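Local coordinates for ADP-ribosylation factor-binding protein GGA1 (Saccharomyces cerevisiae, PDB 5CN2) that may help regulate membrane traffic through the trans-Golgi network, binding ARF1 and ARF2, with this chain holding its C-terminal gamma-ear (GAE) domain, at residues Q11-L15 with D24-T28; S42-P48 with L74-R79; V56-T62 with I99-W103. All coordinates share one frame; numbering follows the deposited sequence.

Contact 1 of 3, residues Q11-L15 with D24-T28; sequences QRHIL and DYELT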
loop_
_atom_site.group_PDB
_atom_site.type_symbol
_atom_site.label_atom_id
_atom_site.label_comp_id
_atom_site.label_asym_id
_atom_site.label_seq_id
_atom_site.Cartn_x
_atom_site.Cartn_y
_atom_site.Cartn_z
ATOM N N GLN A 11 -9.165 7.965 -8.853
ATOM C CA GLN A 11 -8.241 8.404 -7.765
ATOM C C GLN A 11 -7.788 7.219 -6.907
ATOM O O GLN A 11 -6.609 6.886 -6.918
ATOM C CB GLN A 11 -8.851 9.538 -6.907
ATOM C CG GLN A 11 -8.705 10.918 -7.547
ATOM C CD GLN A 11 -8.632 12.061 -6.546
ATOM O OE1 GLN A 11 -9.459 12.976 -6.572
ATOM N NE2 GLN A 11 -7.633 12.029 -5.676
ATOM N N ARG A 12 -8.718 6.585 -6.186
ATOM C CA ARG A 12 -8.394 5.449 -5.314
ATOM C C ARG A 12 -8.407 4.141 -6.058
ATOM O O ARG A 12 -9.468 3.673 -6.453
ATOM C CB ARG A 12 -9.382 5.329 -4.170
ATOM C CG ARG A 12 -9.208 6.387 -3.126
ATOM C CD ARG A 12 -7.995 6.137 -2.255
ATOM N NE ARG A 12 -8.069 7.116 -1.192
ATOM C CZ ARG A 12 -8.411 6.871 0.061
ATOM N NH1 ARG A 12 -8.657 5.637 0.487
ATOM N NH2 ARG A 12 -8.464 7.889 0.912
ATOM N N HIS A 13 -7.219 3.558 -6.226
ATOM C CA HIS A 13 -7.036 2.294 -6.875
ATOM C C HIS A 13 -6.898 1.255 -5.761
ATOM O O HIS A 13 -6.400 1.559 -4.687
ATOM C CB HIS A 13 -5.773 2.339 -7.746
ATOM C CG HIS A 13 -5.709 3.530 -8.666
ATOM N ND1 HIS A 13 -6.179 3.498 -9.966
ATOM C CD2 HIS A 13 -5.212 4.779 -8.479
ATOM C CE1 HIS A 13 -5.988 4.677 -10.530
ATOM N NE2 HIS A 13 -5.396 5.470 -9.654
ATOM N N ILE A 14 -7.353 0.036 -6.015
ATOM C CA ILE A 14 -7.393 -0.990 -4.990
ATOM C C ILE A 14 -6.191 -1.872 -5.171
ATOM O O ILE A 14 -6.015 -2.469 -6.221
ATOM C CB ILE A 14 -8.687 -1.829 -5.063
ATOM C CG1 ILE A 14 -9.899 -0.919 -4.780
ATOM C CG2 ILE A 14 -8.649 -2.971 -4.054
ATOM C CD1 ILE A 14 -11.246 -1.617 -4.795
ATOM N N LEU A 15 -5.352 -1.930 -4.144
ATOM C CA LEU A 15 -4.211 -2.832 -4.128
ATOM C C LEU A 15 -4.688 -4.214 -3.698
ATOM O O LEU A 15 -4.315 -5.231 -4.272
ATOM C CB LEU A 15 -3.151 -2.329 -3.138
ATOM C CG LEU A 15 -1.790 -3.029 -3.226
ATOM C CD1 LEU A 15 -1.039 -2.488 -4.424
ATOM C CD2 LEU A 15 -0.952 -2.823 -1.971
ATOM N N ASP A 24 -5.957 0.490 -0.374
ATOM C CA ASP A 24 -6.081 1.198 -1.640
ATOM C C ASP A 24 -5.174 2.414 -1.619
ATOM O O ASP A 24 -4.481 2.680 -0.600
ATOM C CB ASP A 24 -7.548 1.571 -1.941
ATOM C CG ASP A 24 -8.231 2.311 -0.818
ATOM O OD1 ASP A 24 -7.569 2.935 0.032
ATOM O OD2 ASP A 24 -9.466 2.253 -0.781
ATOM N N TYR A 25 -5.138 3.145 -2.737
ATOM C CA TYR A 25 -4.122 4.202 -2.870
ATOM C C TYR A 25 -4.372 5.204 -3.961
ATOM O O TYR A 25 -5.020 4.897 -4.955
ATOM C CB TYR A 25 -2.731 3.569 -3.087
ATOM C CG TYR A 25 -2.619 2.792 -4.352
ATOM C CD1 TYR A 25 -3.073 1.497 -4.431
ATOM C CD2 TYR A 25 -2.056 3.368 -5.498
ATOM C CE1 TYR A 25 -2.971 0.782 -5.610
ATOM C CE2 TYR A 25 -1.943 2.669 -6.664
ATOM C CZ TYR A 25 -2.404 1.384 -6.726
ATOM O OH TYR A 25 -2.309 0.694 -7.911
ATOM N N GLU A 26 -3.847 6.410 -3.751
ATOM C CA GLU A 26 -3.781 7.441 -4.766
ATOM C C GLU A 26 -2.414 7.368 -5.424
ATOM O O GLU A 26 -1.399 7.095 -4.772
ATOM C CB GLU A 26 -4.007 8.816 -4.136
ATOM C CG GLU A 26 -5.425 8.972 -3.601
ATOM C CD GLU A 26 -5.648 10.199 -2.745
ATOM O OE1 GLU A 26 -4.693 10.765 -2.178
ATOM O OE2 GLU A 26 -6.826 10.577 -2.615
ATOM N N LEU A 27 -2.381 7.591 -6.726
ATOM C CA LEU A 27 -1.135 7.526 -7.470
ATOM C C LEU A 27 -1.031 8.748 -8.352
ATOM O O LEU A 27 -1.816 8.892 -9.280
ATOM C CB LEU A 27 -1.094 6.267 -8.319
ATOM C CG LEU A 27 0.137 6.126 -9.212
ATOM C CD1 LEU A 27 1.377 5.865 -8.396
ATOM C CD2 LEU A 27 -0.089 4.994 -10.197
ATOM N N THR A 28 -0.071 9.618 -8.051
ATOM C CA THR A 28 0.122 10.844 -8.806
ATOM C C THR A 28 1.525 10.923 -9.386
ATOM O O THR A 28 2.476 10.354 -8.858
ATOM C CB THR A 28 -0.069 12.064 -7.915
ATOM O OG1 THR A 28 0.590 11.828 -6.672
ATOM C CG2 THR A 28 -1.526 12.298 -7.661
#

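Contact 2 of 3, residues S42-P48 with L74-R79; sequences SNISSDP and LQSNSR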
loop_
_atom_site.group_PDB
_atom_site.type_symbol
_atom_site.label_atom_id
_atom_site.label_comp_id
_atom_site.label_asym_id
_atom_site.label_seq_id
_atom_site.Cartn_x
_atom_site.Cartn_y
_atom_site.Cartn_z
ATOM N N SER A 42 -7.836 0.208 5.392
ATOM C CA SER A 42 -9.180 0.253 5.945
ATOM C C SER A 42 -9.616 -1.088 6.565
ATOM O O SER A 42 -9.579 -2.111 5.906
ATOM C CB SER A 42 -10.174 0.646 4.859
ATOM O OG SER A 42 -9.933 1.968 4.398
ATOM N N ASN A 43 -10.068 -1.054 7.817
ATOM C CA ASN A 43 -10.600 -2.237 8.497
ATOM C C ASN A 43 -12.071 -2.286 8.146
ATOM O O ASN A 43 -12.820 -1.378 8.517
ATOM C CB ASN A 43 -10.376 -2.097 10.009
ATOM C CG ASN A 43 -10.819 -3.308 10.825
ATOM O OD1 ASN A 43 -11.516 -4.212 10.357
ATOM N ND2 ASN A 43 -10.398 -3.320 12.089
ATOM N N ILE A 44 -12.464 -3.306 7.385
ATOM C CA ILE A 44 -13.866 -3.548 7.042
ATOM C C ILE A 44 -14.479 -4.729 7.847
ATOM O O ILE A 44 -15.559 -5.209 7.511
ATOM C CB ILE A 44 -14.039 -3.817 5.523
ATOM C CG1 ILE A 44 -13.178 -5.005 5.077
ATOM C CG2 ILE A 44 -13.690 -2.572 4.723
ATOM C CD1 ILE A 44 -13.604 -5.620 3.766
ATOM N N SER A 45 -13.782 -5.195 8.886
ATOM C CA SER A 45 -14.343 -6.169 9.836
ATOM C C SER A 45 -14.874 -5.443 11.061
ATOM O O SER A 45 -14.466 -4.304 11.334
ATOM C CB SER A 45 -13.267 -7.126 10.312
ATOM O OG SER A 45 -12.497 -6.518 11.347
ATOM N N SER A 46 -15.729 -6.127 11.829
ATOM C CA SER A 46 -16.308 -5.560 13.063
ATOM C C SER A 46 -15.439 -5.818 14.310
ATOM O O SER A 46 -15.900 -5.629 15.440
ATOM C CB SER A 46 -17.765 -6.034 13.280
ATOM O OG SER A 46 -17.980 -7.332 12.766
ATOM N N ASP A 47 -14.176 -6.199 14.079
ATOM C CA ASP A 47 -13.179 -6.404 15.127
ATOM C C ASP A 47 -11.915 -5.593 14.848
ATOM O O ASP A 47 -11.522 -5.440 13.695
ATOM C CB ASP A 47 -12.796 -7.883 15.181
ATOM C CG ASP A 47 -13.873 -8.733 15.796
ATOM O OD1 ASP A 47 -14.155 -8.503 16.982
ATOM O OD2 ASP A 47 -14.436 -9.604 15.100
ATOM N N PRO A 48 -11.250 -5.095 15.906
ATOM C CA PRO A 48 -10.026 -4.312 15.704
ATOM C C PRO A 48 -8.859 -5.086 15.089
ATOM O O PRO A 48 -8.752 -6.296 15.286
ATOM C CB PRO A 48 -9.658 -3.856 17.117
ATOM C CG PRO A 48 -10.904 -3.983 17.911
ATOM C CD PRO A 48 -11.624 -5.158 17.332
ATOM N N LEU A 74 -6.006 -0.437 13.611
ATOM C CA LEU A 74 -7.244 -0.046 12.937
ATOM C C LEU A 74 -8.488 -0.508 13.712
ATOM O O LEU A 74 -8.720 -1.711 13.904
ATOM C CB LEU A 74 -7.320 -0.670 11.549
ATOM C CG LEU A 74 -6.445 -0.194 10.386
ATOM C CD1 LEU A 74 -6.602 -1.198 9.245
ATOM C CD2 LEU A 74 -6.837 1.203 9.923
ATOM N N GLN A 75 -9.335 0.446 14.079
ATOM C CA GLN A 75 -10.561 0.149 14.814
ATOM C C GLN A 75 -11.531 -0.593 13.880
ATOM O O GLN A 75 -11.377 -0.579 12.654
ATOM C CB GLN A 75 -11.233 1.445 15.318
ATOM C CG GLN A 75 -10.330 2.491 15.977
ATOM C CD GLN A 75 -10.030 2.216 17.444
ATOM O OE1 GLN A 75 -10.241 1.107 17.939
ATOM N NE2 GLN A 75 -9.526 3.232 18.149
ATOM N N SER A 76 -12.548 -1.213 14.465
ATOM C CA SER A 76 -13.613 -1.838 13.702
ATOM C C SER A 76 -14.222 -0.860 12.712
ATOM O O SER A 76 -14.376 0.332 13.002
ATOM C CB SER A 76 -14.711 -2.342 14.644
ATOM O OG SER A 76 -14.204 -3.332 15.524
ATOM N N ASN A 77 -14.569 -1.361 11.535
ATOM C CA ASN A 77 -15.198 -0.521 10.529
ATOM C C ASN A 77 -14.565 0.892 10.455
ATOM O O ASN A 77 -15.263 1.897 10.441
ATOM C CB ASN A 77 -16.707 -0.448 10.817
ATOM C CG ASN A 77 -17.372 -1.816 10.809
ATOM O OD1 ASN A 77 -17.875 -2.273 11.832
ATOM N ND2 ASN A 77 -17.366 -2.478 9.663
ATOM N N SER A 78 -13.235 0.941 10.418
ATOM C CA SER A 78 -12.468 2.191 10.257
ATOM C C SER A 78 -11.972 2.329 8.802
ATOM O O SER A 78 -11.222 1.481 8.289
ATOM C CB SER A 78 -11.283 2.193 11.233
ATOM O OG SER A 78 -10.392 3.282 11.045
ATOM N N ARG A 79 -12.415 3.393 8.143
ATOM C CA ARG A 79 -11.930 3.767 6.825
ATOM C C ARG A 79 -10.676 4.655 6.924
ATOM O O ARG A 79 -10.631 5.593 7.713
ATOM C CB ARG A 79 -13.021 4.512 6.065
ATOM C CG ARG A 79 -12.703 4.705 4.592
ATOM C CD ARG A 79 -13.537 5.825 3.982
ATOM N NE ARG A 79 -14.760 5.306 3.369
ATOM C CZ ARG A 79 -14.875 4.902 2.105
ATOM N NH1 ARG A 79 -13.843 4.952 1.266
ATOM N NH2 ARG A 79 -16.044 4.450 1.669
#

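Contact 3 of 3, residues V56-T62 with I99-W103; sequences VASPKGT and IKLKW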
loop_
_atom_site.group_PDB
_atom_site.type_symbol
_atom_site.label_atom_id
_atom_site.label_comp_id
_atom_site.label_asym_id
_atom_site.label_seq_id
_atom_site.Cartn_x
_atom_site.Cartn_y
_atom_site.Cartn_z
ATOM N N VAL A 56 7.549 -3.922 1.499
ATOM C CA VAL A 56 7.578 -3.745 0.060
ATOM C C VAL A 56 8.965 -4.011 -0.480
ATOM O O VAL A 56 9.939 -3.856 0.240
ATOM C CB VAL A 56 7.160 -2.302 -0.284
ATOM C CG1 VAL A 56 7.195 -2.095 -1.757
ATOM C CG2 VAL A 56 5.745 -2.038 0.156
ATOM N N ALA A 57 9.052 -4.421 -1.730
ATOM C CA ALA A 57 10.326 -4.507 -2.420
ATOM C C ALA A 57 10.352 -3.440 -3.475
ATOM O O ALA A 57 9.307 -2.915 -3.866
ATOM C CB ALA A 57 10.506 -5.868 -3.064
ATOM N N SER A 58 11.537 -3.140 -3.986
ATOM C CA SER A 58 11.638 -2.081 -4.960
ATOM C C SER A 58 11.487 -2.645 -6.365
ATOM O O SER A 58 12.205 -3.566 -6.725
ATOM C CB SER A 58 12.940 -1.314 -4.830
ATOM O OG SER A 58 12.836 -0.155 -5.660
ATOM N N PRO A 59 10.542 -2.101 -7.158
ATOM C CA PRO A 59 10.344 -2.576 -8.527
ATOM C C PRO A 59 11.619 -2.427 -9.357
ATOM O O PRO A 59 12.477 -1.588 -9.038
ATOM C CB PRO A 59 9.241 -1.671 -9.082
ATOM C CG PRO A 59 8.623 -0.990 -7.911
ATOM C CD PRO A 59 9.603 -1.029 -6.785
ATOM N N LYS A 60 11.709 -3.206 -10.434
ATOM C CA LYS A 60 12.983 -3.459 -11.132
ATOM C C LYS A 60 13.788 -2.238 -11.582
ATOM O O LYS A 60 15.013 -2.248 -11.463
ATOM C CB LYS A 60 12.790 -4.434 -12.313
ATOM C CG LYS A 60 13.177 -5.886 -11.987
ATOM C CD LYS A 60 12.527 -6.893 -12.943
ATOM C CE LYS A 60 12.774 -8.353 -12.559
ATOM N NZ LYS A 60 13.848 -8.988 -13.380
ATOM N N GLY A 61 13.144 -1.189 -12.078
ATOM C CA GLY A 61 13.910 -0.024 -12.565
ATOM C C GLY A 61 13.695 1.237 -11.750
ATOM O O GLY A 61 13.611 2.346 -12.304
ATOM N N THR A 62 13.663 1.063 -10.433
ATOM C CA THR A 62 12.969 1.982 -9.546
ATOM C C THR A 62 13.625 2.057 -8.190
ATOM O O THR A 62 13.979 1.027 -7.630
ATOM C CB THR A 62 11.508 1.481 -9.320
ATOM O OG1 THR A 62 10.646 1.977 -10.353
ATOM C CG2 THR A 62 10.942 1.908 -8.001
ATOM N N ILE A 99 4.843 -0.807 -13.820
ATOM C CA ILE A 99 5.616 -1.011 -12.586
ATOM C C ILE A 99 4.877 -2.018 -11.689
ATOM O O ILE A 99 3.714 -1.806 -11.327
ATOM C CB ILE A 99 5.808 0.332 -11.825
ATOM C CG1 ILE A 99 6.949 1.164 -12.434
ATOM C CG2 ILE A 99 6.120 0.117 -10.352
ATOM C CD1 ILE A 99 6.683 1.651 -13.837
ATOM N N LYS A 100 5.554 -3.106 -11.330
ATOM C CA LYS A 100 4.959 -4.141 -10.490
ATOM C C LYS A 100 5.425 -3.992 -9.047
ATOM O O LYS A 100 6.624 -3.968 -8.792
ATOM C CB LYS A 100 5.322 -5.527 -11.022
ATOM C CG LYS A 100 4.585 -5.869 -12.313
ATOM C CD LYS A 100 5.130 -7.123 -12.982
ATOM C CE LYS A 100 5.001 -8.352 -12.091
ATOM N NZ LYS A 100 5.761 -9.502 -12.657
ATOM N N LEU A 101 4.477 -3.907 -8.116
ATOM C CA LEU A 101 4.803 -3.762 -6.732
ATOM C C LEU A 101 4.534 -5.056 -5.960
ATOM O O LEU A 101 3.383 -5.504 -5.843
ATOM C CB LEU A 101 4.019 -2.607 -6.135
ATOM C CG LEU A 101 4.744 -1.656 -5.182
ATOM C CD1 LEU A 101 3.770 -1.132 -4.139
ATOM C CD2 LEU A 101 5.944 -2.259 -4.494
ATOM N N LYS A 102 5.610 -5.647 -5.440
ATOM C CA LYS A 102 5.532 -6.803 -4.580
ATOM C C LYS A 102 5.435 -6.275 -3.179
ATOM O O LYS A 102 6.192 -5.382 -2.802
ATOM C CB LYS A 102 6.767 -7.669 -4.748
ATOM C CG LYS A 102 6.654 -9.054 -4.135
ATOM C CD LYS A 102 7.868 -9.906 -4.518
ATOM C CE LYS A 102 7.599 -11.417 -4.508
ATOM N NZ LYS A 102 7.684 -12.044 -3.158
ATOM N N TRP A 103 4.490 -6.814 -2.416
ATOM C CA TRP A 103 4.146 -6.297 -1.119
ATOM C C TRP A 103 3.676 -7.427 -0.227
ATOM O O TRP A 103 3.209 -8.451 -0.698
ATOM C CB TRP A 103 3.060 -5.228 -1.233
ATOM C CG TRP A 103 1.809 -5.729 -1.814
ATOM C CD1 TRP A 103 1.449 -5.698 -3.136
ATOM C CD2 TRP A 103 0.736 -6.384 -1.123
ATOM N NE1 TRP A 103 0.227 -6.285 -3.303
ATOM C CE2 TRP A 103 -0.244 -6.702 -2.085
ATOM C CE3 TRP A 103 0.506 -6.725 0.218
ATOM C CZ2 TRP A 103 -1.438 -7.344 -1.756
ATOM C CZ3 TRP A 103 -0.698 -7.364 0.551
ATOM C CH2 TRP A 103 -1.649 -7.670 -0.438
HETATM O O HOH W 1 8.307 -4.564 -5.930
#

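Contact 1 of 3, residues Q11-L15 with D24-T28
H13 and Y25 face each other as an antiparallel hydrogen-bonded pair, with H13 N giving its hydrogen to Y25 O at 2.9 Å and Y25 N giving its own to H13 O at 2.8 Å. This is the ladder of the beta hairpin formed by strands 13-17 and 21-29, at one edge of the larger sheet of the GAE domain. The first of the two bonds is nearly straight, 171° at the hydrogen, whereas the second is bent to 141°. One step along, I14 and D24 form the non-hydrogen-bonded pair.

On the face that carries D24, a salt-bridge network runs across the strands. R12 bends at chi2 (-75°) and brings NH1 to within 2.9 Å of D24 OD1, which it meets from above the carboxylate plane. E26 OE2 lies at the edge of the same guanidinium, a long 3.9 Å from R12 NE. Both partners of the shorter bridge are held more strongly from outside the two segments: R12 NH2 by D80, and D24 OD2 by R22. F40, on the next strand, adds a cation-pi contact to R12.

On the other face, P123 touches both H13 and Y25. L15 brings CB to 4.0 Å from Y25 CE1. H13 CB sits over one face of the Y25 ring in a CH-pi contact, 3.9 Å from the ring centroid and displaced toward the CZ rim.

Contact 2 of 3, residues S42-P48 with L74-R79
N43 lays its side chain across the L74-S76 backbone, with CB packed 3.7 Å from L74 CB and the amide reaching on to the carbonyl of L74. Its CG stands anti to the backbone N (chi1 -177°), which carries the amide beyond the end of the strand and into the loop that follows. There ND2 donates to L74 O at 2.9 Å; the acceptor lies in the amide plane of N43, but the donor stands well above the carbonyl plane of L74. A second bond from ND2 goes to D47 O, also close to the amide plane. On the other end of the amide, N43 OD1 accepts from both S45 N and S45 OG, the former closing an Asx turn. S45 OG in turn accepts from D47 N, making an ST turn. The two turns wrap the 43-47 loop around one amide, whose rotation is fixed by bonds at both ends. An alanine here would strip away that amide, and L74 O and D47 O would probably lose their shared donor while the Asx turn came undone.

The backbones add their own bonds. N43 N reaches S78 O at 2.8 Å, though bent to 133°, and N77 N donates to S45 O at 3.0 Å and a straighter 163°. Farther along, S76 OG makes a weak bond to S46 O and lies 3.6 Å from P48 CD. S42 OG, at the other end, turns to D80 N.

The contact thus joins the end of strand 34-43 to the start of strand 78-89, its partner in the larger sheet. Strand 21-29 flanks the opposite edge of strand 34-43, where the backbones of R22 and S42 are hydrogen-bonded; L21, from the same strand, also packs its side chain on L74.

Contact 3 of 3, residues V56-T62 with I99-W103
In the immunoglobulin-like beta sandwich of the gamma-ear domain, edge strand 52-56 gives way here to a loop that still follows its neighbour, strand 99-109, in the three-stranded sheet. V56 and W103 form an antiparallel non-hydrogen-bonded pair, their CA atoms 4.4 Å apart. Next to it A57 N donates to K102 O at 3.2 Å, with an angle of 166° at the hydrogen and the donor tilted from the carbonyl plane.

Beyond that bond the chains separate and a water takes over. It accepts from K102 N and donates to A57 O at 2.8 Å, with a weaker link to K100 O, so the inserted molecule continues the pairing where direct backbone bonds stop.

The side chains add apolar contacts, chiefly through P59, which is buried. L101 turns its end toward the loop, though the exact placing of its methyl groups is doubtful. P59 turns its ring to strand 99-103, with CB 3.5 Å from K100 O and CG against the methyl branch of I99. That methyl, CG2, is directed by the first torsion of I99, which holds CG2 anti to the backbone N and CG1 anti to the carbonyl carbon. On its other flank strand 99-109 pairs with strand 112-122: L122 packs on I99, and T120 OG1 takes the indole N-H of W103.

P59 also opens a type I turn that runs to T62 and sends the chain toward strand 63-66. S58 OG spans its base and donates to T62 O at 2.6 Å, approaching from above the carbonyl plane.

How the contacts relate
From the N terminus, contact 1 comes first and closes the short hairpin between strands 13-17 and 21-29. The chain then runs through strand 34-43 into contact 2, which closes a longer excursion when L74-R79 returns beside S42-P48. Contact 3 opens inside that excursion, at V56-T62, and closes after it, at I99-W103, so contacts 2 and 3 cross while contact 1 precedes both. Contacts 1 and 2 belong to the larger sheet, their centres about 19 Å apart; contact 3 belongs to the three-stranded one. L15 of contact 1 packs on W103 of contact 3, with CG 3.8 Å from NE1, one point at which the two sheets meet.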